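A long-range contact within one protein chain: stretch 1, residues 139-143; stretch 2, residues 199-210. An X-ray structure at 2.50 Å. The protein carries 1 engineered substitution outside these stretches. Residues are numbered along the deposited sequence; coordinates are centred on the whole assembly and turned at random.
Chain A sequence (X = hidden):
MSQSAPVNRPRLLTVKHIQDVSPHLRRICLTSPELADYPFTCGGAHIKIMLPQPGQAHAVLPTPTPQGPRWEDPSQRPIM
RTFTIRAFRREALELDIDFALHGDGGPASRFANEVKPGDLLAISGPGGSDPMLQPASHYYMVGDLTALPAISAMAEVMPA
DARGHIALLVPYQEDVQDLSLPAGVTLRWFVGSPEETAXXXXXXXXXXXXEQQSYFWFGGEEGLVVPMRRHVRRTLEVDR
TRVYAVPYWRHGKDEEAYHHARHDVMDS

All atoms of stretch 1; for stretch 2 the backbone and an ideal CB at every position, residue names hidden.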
ATOM      1  N   TYR A 139       1.566 -10.983 -14.079  1.00 18.53           N
ATOM      2  CA  TYR A 139       0.633  -9.856 -14.087  1.00 18.29           C
ATOM      3  C   TYR A 139       0.547  -9.258 -15.487  1.00 16.74           C
ATOM      4  O   TYR A 139       1.567  -8.887 -16.079  1.00 12.83           O
ATOM      5  CB  TYR A 139       1.067  -8.777 -13.102  1.00 13.15           C
ATOM      6  CG  TYR A 139       0.920  -9.152 -11.664  1.00 19.23           C
ATOM      7  CD1 TYR A 139      -0.321  -9.126 -11.042  1.00 20.13           C
ATOM      8  CD2 TYR A 139       2.038  -9.512 -10.912  1.00 24.57           C
ATOM      9  CE1 TYR A 139      -0.452  -9.464  -9.715  1.00 27.49           C
ATOM     10  CE2 TYR A 139       1.935  -9.869  -9.577  1.00 23.74           C
ATOM     11  CZ  TYR A 139       0.690  -9.841  -8.974  1.00 31.22           C
ATOM     12  OH  TYR A 139       0.588 -10.167  -7.629  1.00 24.89           O
ATOM     13  N   TYR A 140      -0.662  -9.134 -16.009  1.00 16.37           N
ATOM     14  CA  TYR A 140      -0.868  -8.609 -17.356  1.00 18.62           C
ATOM     15  C   TYR A 140      -1.910  -7.513 -17.277  1.00 18.60           C
ATOM     16  O   TYR A 140      -3.088  -7.802 -17.035  1.00 16.22           O
ATOM     17  CB  TYR A 140      -1.323  -9.705 -18.315  1.00 18.56           C
ATOM     18  CG  TYR A 140      -0.402 -10.885 -18.337  1.00 16.88           C
ATOM     19  CD1 TYR A 140       0.795 -10.847 -19.042  1.00 20.01           C
ATOM     20  CD2 TYR A 140      -0.714 -12.032 -17.624  1.00 19.47           C
ATOM     21  CE1 TYR A 140       1.649 -11.947 -19.060  1.00 22.43           C
ATOM     22  CE2 TYR A 140       0.117 -13.115 -17.630  1.00 23.95           C
ATOM     23  CZ  TYR A 140       1.299 -13.074 -18.333  1.00 23.33           C
ATOM     24  OH  TYR A 140       2.091 -14.188 -18.298  1.00 23.14           O
ATOM     25  N   MET A 141      -1.492  -6.271 -17.538  1.00 16.24           N
ATOM     26  CA  MET A 141      -2.272  -5.105 -17.170  1.00 12.26           C
ATOM     27  C   MET A 141      -2.334  -4.174 -18.381  1.00 12.17           C
ATOM     28  O   MET A 141      -1.318  -3.944 -19.036  1.00 11.86           O
ATOM     29  CB  MET A 141      -1.606  -4.433 -15.969  1.00 12.83           C
ATOM     30  CG  MET A 141      -1.646  -5.280 -14.650  1.00 12.54           C
ATOM     31  SD  MET A 141      -1.171  -4.236 -13.267  1.00 11.92           S
ATOM     32  CE  MET A 141      -0.177  -5.368 -12.223  1.00 37.56           C
ATOM     33  N   VAL A 142      -3.511  -3.629 -18.688  1.00  9.14           N
ATOM     34  CA  VAL A 142      -3.650  -2.644 -19.759  1.00 12.55           C
ATOM     35  C   VAL A 142      -4.482  -1.490 -19.221  1.00 13.32           C
ATOM     36  O   VAL A 142      -5.388  -1.696 -18.404  1.00 11.42           O
ATOM     37  CB  VAL A 142      -4.277  -3.252 -21.044  1.00 14.00           C
ATOM     38  CG1 VAL A 142      -4.582  -2.189 -22.058  1.00 16.03           C
ATOM     39  CG2 VAL A 142      -3.355  -4.313 -21.688  1.00 18.10           C
ATOM     40  N   GLY A 143      -4.145  -0.269 -19.638  1.00 13.26           N
ATOM     41  CA  GLY A 143      -4.991   0.862 -19.296  1.00 16.47           C
ATOM     42  C   GLY A 143      -4.586   2.119 -20.040  1.00 15.82           C
ATOM     43  O   GLY A 143      -3.695   2.112 -20.895  1.00 13.42           O
ATOM     44  N   UNK A 199      -2.812  -0.643 -32.469  1.00 27.28           N
ATOM     45  CA  UNK A 199      -1.402  -1.014 -32.178  1.00 25.26           C
ATOM     46  C   UNK A 199      -1.240  -1.679 -30.813  1.00 28.05           C
ATOM     47  O   UNK A 199      -0.691  -2.793 -30.730  1.00 31.17           O
ATOM     48  CB  UNK A 199      -0.508   0.226 -32.239  1.00 25.26           C
ATOM     49  N   UNK A 200      -1.730  -1.040 -29.737  1.00 24.55           N
ATOM     50  CA  UNK A 200      -1.675  -1.661 -28.415  1.00 22.82           C
ATOM     51  C   UNK A 200      -2.248  -3.075 -28.439  1.00 25.64           C
ATOM     52  O   UNK A 200      -1.628  -4.001 -27.908  1.00 25.18           O
ATOM     53  CB  UNK A 200      -2.433  -0.807 -27.397  1.00 22.82           C
ATOM     54  N   UNK A 201      -3.446  -3.254 -29.021  1.00 23.06           N
ATOM     55  CA  UNK A 201      -4.135  -4.545 -28.926  1.00 25.16           C
ATOM     56  C   UNK A 201      -3.394  -5.613 -29.700  1.00 28.84           C
ATOM     57  O   UNK A 201      -3.215  -6.731 -29.204  1.00 32.01           O
ATOM     58  CB  UNK A 201      -5.571  -4.431 -29.441  1.00 25.16           C
ATOM     59  N   UNK A 202      -2.955  -5.296 -30.918  1.00 27.51           N
ATOM     60  CA  UNK A 202      -2.075  -6.190 -31.652  1.00 33.84           C
ATOM     61  C   UNK A 202      -0.872  -6.590 -30.813  1.00 33.40           C
ATOM     62  O   UNK A 202      -0.569  -7.791 -30.687  1.00 42.12           O
ATOM     63  CB  UNK A 202      -1.614  -5.532 -32.954  1.00 33.84           C
ATOM     64  N   UNK A 203      -0.192  -5.608 -30.200  1.00 30.31           N
ATOM     65  CA  UNK A 203       1.023  -5.924 -29.448  1.00 28.49           C
ATOM     66  C   UNK A 203       0.733  -6.836 -28.275  1.00 26.29           C
ATOM     67  O   UNK A 203       1.463  -7.803 -28.047  1.00 32.26           O
ATOM     68  CB  UNK A 203       1.692  -4.641 -28.951  1.00 28.49           C
ATOM     69  N   UNK A 204      -0.328  -6.546 -27.521  1.00 28.20           N
ATOM     70  CA  UNK A 204      -0.608  -7.328 -26.321  1.00 29.60           C
ATOM     71  C   UNK A 204      -1.119  -8.709 -26.660  1.00 29.88           C
ATOM     72  O   UNK A 204      -0.884  -9.651 -25.892  1.00 28.54           O
ATOM     73  CB  UNK A 204      -1.625  -6.603 -25.437  1.00 29.60           C
ATOM     74  N   UNK A 205      -1.830  -8.850 -27.780  1.00 28.43           N
ATOM     75  CA  UNK A 205      -2.277 -10.179 -28.169  1.00 34.21           C
ATOM     76  C   UNK A 205      -1.120 -11.023 -28.700  1.00 38.84           C
ATOM     77  O   UNK A 205      -1.176 -12.253 -28.589  1.00 35.77           O
ATOM     78  CB  UNK A 205      -3.381 -10.077 -29.223  1.00 34.21           C
ATOM     79  N   UNK A 206      -0.062 -10.385 -29.247  1.00 32.52           N
ATOM     80  CA  UNK A 206       1.137 -11.119 -29.653  1.00 31.96           C
ATOM     81  C   UNK A 206       1.927 -11.724 -28.488  1.00 34.49           C
ATOM     82  O   UNK A 206       2.759 -12.605 -28.730  1.00 32.03           O
ATOM     83  CB  UNK A 206       2.054 -10.186 -30.447  1.00 31.96           C
ATOM     84  N   UNK A 207       1.715 -11.265 -27.224  1.00 30.31           N
ATOM     85  CA  UNK A 207       2.573 -11.772 -26.151  1.00 30.35           C
ATOM     86  C   UNK A 207       2.086 -13.135 -25.655  1.00 29.13           C
ATOM     87  O   UNK A 207       0.881 -13.360 -25.511  1.00 31.74           O
ATOM     88  CB  UNK A 207       2.618 -10.776 -24.991  1.00 30.35           C
ATOM     89  N   UNK A 208       3.004 -14.053 -25.368  1.00 29.88           N
ATOM     90  CA  UNK A 208       2.614 -15.304 -24.708  1.00 33.19           C
ATOM     91  C   UNK A 208       2.184 -15.055 -23.266  1.00 30.31           C
ATOM     92  O   UNK A 208       2.899 -14.422 -22.487  1.00 29.00           O
ATOM     93  CB  UNK A 208       3.768 -16.308 -24.743  1.00 33.19           C
ATOM     94  N   UNK A 209       1.024 -15.583 -22.905  1.00 27.21           N
ATOM     95  CA  UNK A 209       0.436 -15.351 -21.597  1.00 27.85           C
ATOM     96  C   UNK A 209       0.390 -16.650 -20.803  1.00 28.35           C
ATOM     97  O   UNK A 209       0.056 -17.710 -21.340  1.00 32.81           O
ATOM     98  CB  UNK A 209      -0.967 -14.756 -21.734  1.00 27.85           C
ATOM     99  N   UNK A 210       0.722 -16.558 -19.525  1.00 22.44           N
ATOM    100  CA  UNK A 210       0.531 -17.663 -18.606  1.00 25.46           C
ATOM    101  C   UNK A 210      -0.916 -17.725 -18.153  1.00 31.76           C
ATOM    102  O   UNK A 210      -1.473 -16.719 -17.706  1.00 34.39           O
ATOM    103  CB  UNK A 210       1.465 -17.532 -17.401  1.00 25.46           C
TER

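Stretch 1 is a strand. Y140 and V142 point toward stretch 2, whereas M141 points away. Stretch 2 begins as a helix running antiparallel to the strand, the axes 11.0 Å apart at closest, and ends in an extended segment.

Position 199 is helical and out of reach of the strand. Stretch 1 sets no demand there. The residue is P199, whose phi of -56° suits a proline ring.

Position 200 points its CA-to-CB bond toward the strand, but an ideal CB has nothing of stretch 1 within 5.5 Å. V142 offers only methyls on this side. A long apolar side chain, such as leucine, isoleucine or methionine, could span the gap. The residue is L200. Its CD2 lies 3.6 Å from V142 CG1, an apolar contact.

Position 201 points sideways and 202 and 203 are out of reach, so stretch 1 favours no side chain at any of them. They are V201, E202 and Y203.

Position 204 points toward the strand. Its ideal CB is 4.7 Å from V142 CG2, and the CB of Y140 lies farther along the strand. The surface is apolar and there is room for a large group. Leucine, methionine or phenylalanine would suit. The residue is F204. V142 CG2 sits over one face of its ring, 3.7 Å from the centroid and 14° off the normal, a CH-pi contact. At the ring edge, F204 CE2 is 3.9 Å from Y140 CB. The ring thus touches both strand residues that point this way.

Positions 205 and 206 are out of reach, and small polar residues would be among many that fit. They are T205 and S206. S206 OG donates to Y203 O at 2.6 Å, a side-chain bond back to the helix backbone.

Position 207 has left the helix, with psi at 140°. Its CB points toward stretch 1 but has nothing of it within 5.5 Å. Many side chains would do. L207 is deposited; its closest side-chain approach is CD1 to Y140 CD1, 5.7 Å, too far for a contact.

Position 208 points away, and its phi of -69° allows proline. P208 is the residue.

Position 209 is extended. Its CB points sideways, yet an ideal CB is 4.4 Å from Y140 CZ. An apolar side chain of some length could reach over the tyrosine ring; leucine, isoleucine or methionine are candidates. The residue is L209. Its CD2 lies over one face of the Y140 ring, 3.8 Å from the centroid, in a CH-pi contact.

The backbone N of position 210 donates to Y140 OH at 3.0 Å, nearly straight at 170°. Any residue but proline could provide this NH. The ideal CB is 3.5 Å from Y140 OH, but it points sideways, so the rest of the side chain can leave the strand. A polar or charged group would suit. The residue is E210, whose carboxylate end leads away.

Stretch 2 199-210: PLVEYFTSLPLE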
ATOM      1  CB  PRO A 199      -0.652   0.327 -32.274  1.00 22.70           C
ATOM      2  CG  PRO A 199      -1.543   1.207 -33.113  1.00 17.03           C
ATOM      3  CD  PRO A 199      -2.943   0.801 -32.747  1.00 20.36           C
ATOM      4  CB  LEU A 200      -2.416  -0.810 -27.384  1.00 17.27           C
ATOM      5  CG  LEU A 200      -2.161  -1.136 -25.904  1.00 22.55           C
ATOM      6  CD1 LEU A 200      -2.277   0.109 -25.049  1.00 18.40           C
ATOM      7  CD2 LEU A 200      -3.101  -2.216 -25.372  1.00 20.81           C
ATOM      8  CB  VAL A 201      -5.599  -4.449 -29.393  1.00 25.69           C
ATOM      9  CG1 VAL A 201      -6.294  -5.799 -29.224  1.00 22.77           C
ATOM     10  CG2 VAL A 201      -6.320  -3.408 -28.590  1.00 27.91           C
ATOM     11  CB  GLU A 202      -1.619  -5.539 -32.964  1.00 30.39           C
ATOM     12  CG  GLU A 202      -0.563  -6.368 -33.676  1.00 38.56           C
ATOM     13  CD  GLU A 202      -0.443  -6.077 -35.175  1.00 58.37           C
ATOM     14  OE1 GLU A 202       0.310  -5.144 -35.567  1.00 54.94           O
ATOM     15  OE2 GLU A 202      -1.098  -6.790 -35.975  1.00 69.37           O
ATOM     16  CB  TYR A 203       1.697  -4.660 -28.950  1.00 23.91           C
ATOM     17  CG  TYR A 203       2.584  -4.864 -27.748  1.00 23.62           C
ATOM     18  CD1 TYR A 203       3.885  -5.355 -27.893  1.00 27.31           C
ATOM     19  CD2 TYR A 203       2.128  -4.563 -26.459  1.00 21.97           C
ATOM     20  CE1 TYR A 203       4.727  -5.531 -26.788  1.00 21.80           C
ATOM     21  CE2 TYR A 203       2.946  -4.738 -25.354  1.00 25.46           C
ATOM     22  CZ  TYR A 203       4.251  -5.213 -25.529  1.00 25.98           C
ATOM     23  OH  TYR A 203       5.063  -5.371 -24.438  1.00 23.91           O
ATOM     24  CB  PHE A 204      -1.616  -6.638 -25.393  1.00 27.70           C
ATOM     25  CG  PHE A 204      -1.294  -6.830 -23.928  1.00 24.67           C
ATOM     26  CD1 PHE A 204      -0.445  -5.941 -23.274  1.00 26.20           C
ATOM     27  CD2 PHE A 204      -1.788  -7.922 -23.224  1.00 24.55           C
ATOM     28  CE1 PHE A 204      -0.107  -6.115 -21.934  1.00 22.73           C
ATOM     29  CE2 PHE A 204      -1.464  -8.105 -21.883  1.00 26.41           C
ATOM     30  CZ  PHE A 204      -0.612  -7.191 -21.239  1.00 24.82           C
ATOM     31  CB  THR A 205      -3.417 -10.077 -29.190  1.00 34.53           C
ATOM     32  OG1 THR A 205      -3.016  -9.256 -30.299  1.00 39.65           O
ATOM     33  CG2 THR A 205      -4.676  -9.471 -28.538  1.00 45.93           C
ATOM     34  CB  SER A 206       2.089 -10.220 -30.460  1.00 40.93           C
ATOM     35  OG  SER A 206       2.869  -9.344 -29.636  1.00 40.85           O
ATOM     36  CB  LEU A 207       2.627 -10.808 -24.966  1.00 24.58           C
ATOM     37  CG  LEU A 207       2.885  -9.327 -25.214  1.00 31.32           C
ATOM     38  CD1 LEU A 207       2.305  -8.508 -24.054  1.00 27.39           C
ATOM     39  CD2 LEU A 207       4.363  -9.007 -25.433  1.00 30.31           C
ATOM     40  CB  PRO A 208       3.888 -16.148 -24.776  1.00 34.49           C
ATOM     41  CG  PRO A 208       4.989 -15.135 -24.814  1.00 31.84           C
ATOM     42  CD  PRO A 208       4.451 -13.989 -25.628  1.00 25.17           C
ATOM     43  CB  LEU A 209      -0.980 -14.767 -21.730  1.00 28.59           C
ATOM     44  CG  LEU A 209      -1.137 -13.543 -22.641  1.00 32.28           C
ATOM     45  CD1 LEU A 209      -2.595 -13.337 -23.012  1.00 25.85           C
ATOM     46  CD2 LEU A 209      -0.542 -12.301 -21.996  1.00 25.12           C
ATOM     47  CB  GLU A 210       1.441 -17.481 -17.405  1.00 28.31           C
ATOM     48  CG  GLU A 210       2.899 -17.526 -17.813  1.00 37.97           C
ATOM     49  CD  GLU A 210       3.378 -18.947 -18.078  1.00 37.05           C
ATOM     50  OE1 GLU A 210       2.761 -19.880 -17.498  1.00 33.85           O
ATOM     51  OE2 GLU A 210       4.363 -19.116 -18.851  1.00 41.68           O
TER
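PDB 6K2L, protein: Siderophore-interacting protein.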